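Local coordinates for protein spydx (Streptococcus pyogenes, PDB 2J43) that binds alpha-glucans such as host lung glycogen through paired family 41 carbohydrate-binding modules, which belong to a virulence-associated cell-surface protein that probably acts as a pullulanase, at residues 21-26 with 55-60. Sequence-based numbering, arbitrary orientation.
Sequences LGLWVW and LDVPLA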
loop_
_atom_site.group_PDB
_atom_site.type_symbol
_atom_site.label_atom_id
_atom_site.label_comp_id
_atom_site.label_asym_id
_atom_site.label_seq_id
_atom_site.Cartn_x
_atom_site.Cartn_y
_atom_site.Cartn_z
ATOM N N LEU A 21 -0.334 14.940 -22.259
ATOM C CA LEU A 21 -0.221 13.571 -21.716
ATOM C C LEU A 21 -1.580 12.869 -21.600
ATOM O O LEU A 21 -2.573 13.441 -21.176
ATOM C CB LEU A 21 0.417 13.579 -20.338
ATOM C CG LEU A 21 1.901 13.897 -20.321
ATOM C CD1 LEU A 21 2.336 14.127 -18.870
ATOM C CD2 LEU A 21 2.641 12.753 -21.028
ATOM N N GLY A 22 -1.603 11.579 -21.967
ATOM C CA GLY A 22 -2.789 10.758 -21.783
ATOM C C GLY A 22 -2.541 9.489 -20.994
ATOM O O GLY A 22 -1.439 8.894 -21.072
ATOM N N LEU A 23 -3.566 9.059 -20.283
ATOM C CA LEU A 23 -3.593 7.747 -19.604
ATOM C C LEU A 23 -4.513 6.854 -20.420
ATOM O O LEU A 23 -5.723 7.013 -20.447
ATOM C CB LEU A 23 -4.127 7.863 -18.185
ATOM C CG LEU A 23 -4.135 6.593 -17.343
ATOM C CD1 LEU A 23 -2.716 6.040 -17.245
ATOM C CD2 LEU A 23 -4.708 6.809 -15.921
ATOM N N TRP A 24 -3.917 5.845 -21.036
ATOM C CA TRP A 24 -4.550 4.946 -21.992
ATOM C C TRP A 24 -4.748 3.599 -21.259
ATOM O O TRP A 24 -3.800 3.067 -20.708
ATOM C CB TRP A 24 -3.643 4.765 -23.214
ATOM C CG TRP A 24 -4.245 3.867 -24.259
ATOM C CD1 TRP A 24 -4.183 2.494 -24.321
ATOM C CD2 TRP A 24 -4.971 4.297 -25.403
ATOM N NE1 TRP A 24 -4.877 2.065 -25.433
ATOM C CE2 TRP A 24 -5.386 3.148 -26.106
ATOM C CE3 TRP A 24 -5.348 5.568 -25.899
ATOM C CZ2 TRP A 24 -6.146 3.222 -27.283
ATOM C CZ3 TRP A 24 -6.098 5.649 -27.064
ATOM C CH2 TRP A 24 -6.499 4.483 -27.753
ATOM N N VAL A 25 -5.992 3.123 -21.144
ATOM C CA VAL A 25 -6.322 2.013 -20.258
ATOM C C VAL A 25 -7.069 0.866 -20.956
ATOM O O VAL A 25 -7.837 1.081 -21.890
ATOM C CB VAL A 25 -7.141 2.491 -19.033
ATOM C CG1 VAL A 25 -6.342 3.470 -18.214
ATOM C CG2 VAL A 25 -8.442 3.156 -19.470
ATOM N N TRP A 26 -6.803 -0.335 -20.475
ATOM C CA TRP A 26 -7.516 -1.515 -20.913
ATOM C C TRP A 26 -7.622 -2.543 -19.817
ATOM O O TRP A 26 -7.254 -2.292 -18.661
ATOM C CB TRP A 26 -6.897 -2.041 -22.179
ATOM C CG TRP A 26 -5.459 -2.562 -22.141
ATOM C CD1 TRP A 26 -5.093 -3.869 -22.175
ATOM C CD2 TRP A 26 -4.198 -1.813 -22.157
ATOM N NE1 TRP A 26 -3.730 -3.990 -22.192
ATOM C CE2 TRP A 26 -3.148 -2.762 -22.206
ATOM C CE3 TRP A 26 -3.858 -0.462 -22.144
ATOM C CZ2 TRP A 26 -1.800 -2.406 -22.227
ATOM C CZ3 TRP A 26 -2.516 -0.121 -22.169
ATOM C CH2 TRP A 26 -1.513 -1.086 -22.198
ATOM N N LEU A 55 -5.076 10.204 -10.474
ATOM C CA LEU A 55 -6.131 10.205 -11.459
ATOM C C LEU A 55 -7.000 8.960 -11.199
ATOM O O LEU A 55 -6.437 7.857 -11.054
ATOM C CB LEU A 55 -5.486 10.222 -12.840
ATOM C CG LEU A 55 -6.396 10.326 -14.035
ATOM C CD1 LEU A 55 -7.409 11.465 -13.946
ATOM C CD2 LEU A 55 -5.488 10.500 -15.236
ATOM N N ASP A 56 -8.319 9.128 -11.123
ATOM C CA ASP A 56 -9.277 8.052 -10.862
ATOM C C ASP A 56 -9.761 7.438 -12.157
ATOM O O ASP A 56 -10.195 8.172 -13.076
ATOM C CB ASP A 56 -10.482 8.542 -10.099
ATOM C CG ASP A 56 -10.148 8.965 -8.697
ATOM O OD1 ASP A 56 -9.047 8.608 -8.183
ATOM O OD2 ASP A 56 -10.883 9.716 -8.048
ATOM N N VAL A 57 -9.622 6.122 -12.260
ATOM C CA VAL A 57 -9.973 5.370 -13.464
ATOM C C VAL A 57 -11.214 4.517 -13.134
ATOM O O VAL A 57 -11.131 3.613 -12.318
ATOM C CB VAL A 57 -8.862 4.433 -13.908
ATOM C CG1 VAL A 57 -9.299 3.645 -15.162
ATOM C CG2 VAL A 57 -7.541 5.200 -14.215
ATOM N N PRO A 58 -12.367 4.784 -13.749
ATOM C CA PRO A 58 -13.535 3.943 -13.526
ATOM C C PRO A 58 -13.253 2.499 -13.920
ATOM O O PRO A 58 -12.691 2.213 -14.977
ATOM C CB PRO A 58 -14.610 4.573 -14.443
ATOM C CG PRO A 58 -14.181 5.988 -14.554
ATOM C CD PRO A 58 -12.681 5.905 -14.654
ATOM N N LEU A 59 -13.672 1.581 -13.054
ATOM C CA LEU A 59 -13.463 0.154 -13.255
ATOM C C LEU A 59 -14.709 -0.574 -13.746
ATOM O O LEU A 59 -15.800 -0.075 -13.617
ATOM C CB LEU A 59 -13.007 -0.527 -11.961
ATOM C CG LEU A 59 -11.649 -0.090 -11.420
ATOM C CD1 LEU A 59 -11.363 -0.806 -10.120
ATOM C CD2 LEU A 59 -10.515 -0.325 -12.465
ATOM N N ALA A 60 -14.505 -1.736 -14.300
ATOM C CA ALA A 60 -15.598 -2.525 -14.858
ATOM C C ALA A 60 -16.633 -2.830 -13.788
ATOM O O ALA A 60 -16.289 -3.098 -12.649
ATOM C CB ALA A 60 -15.070 -3.778 -15.422
#
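Val25 N is hydrogen-bonded to Ser33 OG, while the valine side chain turns inward to face Val57 of the other sheet. Between 21-26 and 55-60 the contact is wholly apolar: two strands of different sheets run roughly parallel at 28°, their axes come within 9.6 Å, and alternate side chains fill the gap. Leu23 and Val57 each meet two partners. The CG of Leu23 stands anti to the backbone N (chi1 -177°), and the CD2 branch reaches on across the interior to a point between two residues of strand 55-58. There Leu23 CD2 lies 3.7 Å from Val57 CG2, the two side chains meeting at a slant, and 3.8 Å from Leu55 CD2. The two leucine side chains run antiparallel to one another, which brings Leu55 CD2 to 4.2 Å from Leu23 CB, back along the partner's stem. Val57 divides its two methyls: CG2, beside its backbone N, serves Leu23, whereas CG1 looks to Val25 CG1 across a looser 4.3 Å. Strand 4-9, next to 53-58 in its sheet, adds Phe9 against Leu23 and Met7 against Val57. Asp56, which points away from the other strand, makes a salt bridge with Arg6; partly exposed Trp24 meets Trp36 edge-to-face. This alternation is that of a beta-sandwich, here the N-terminal module of the pair. Between these two segments the contact is made by leucine and valine carbon atoms, without a directional bond, and its cohesion probably rests on van der Waals packing and the exclusion of water.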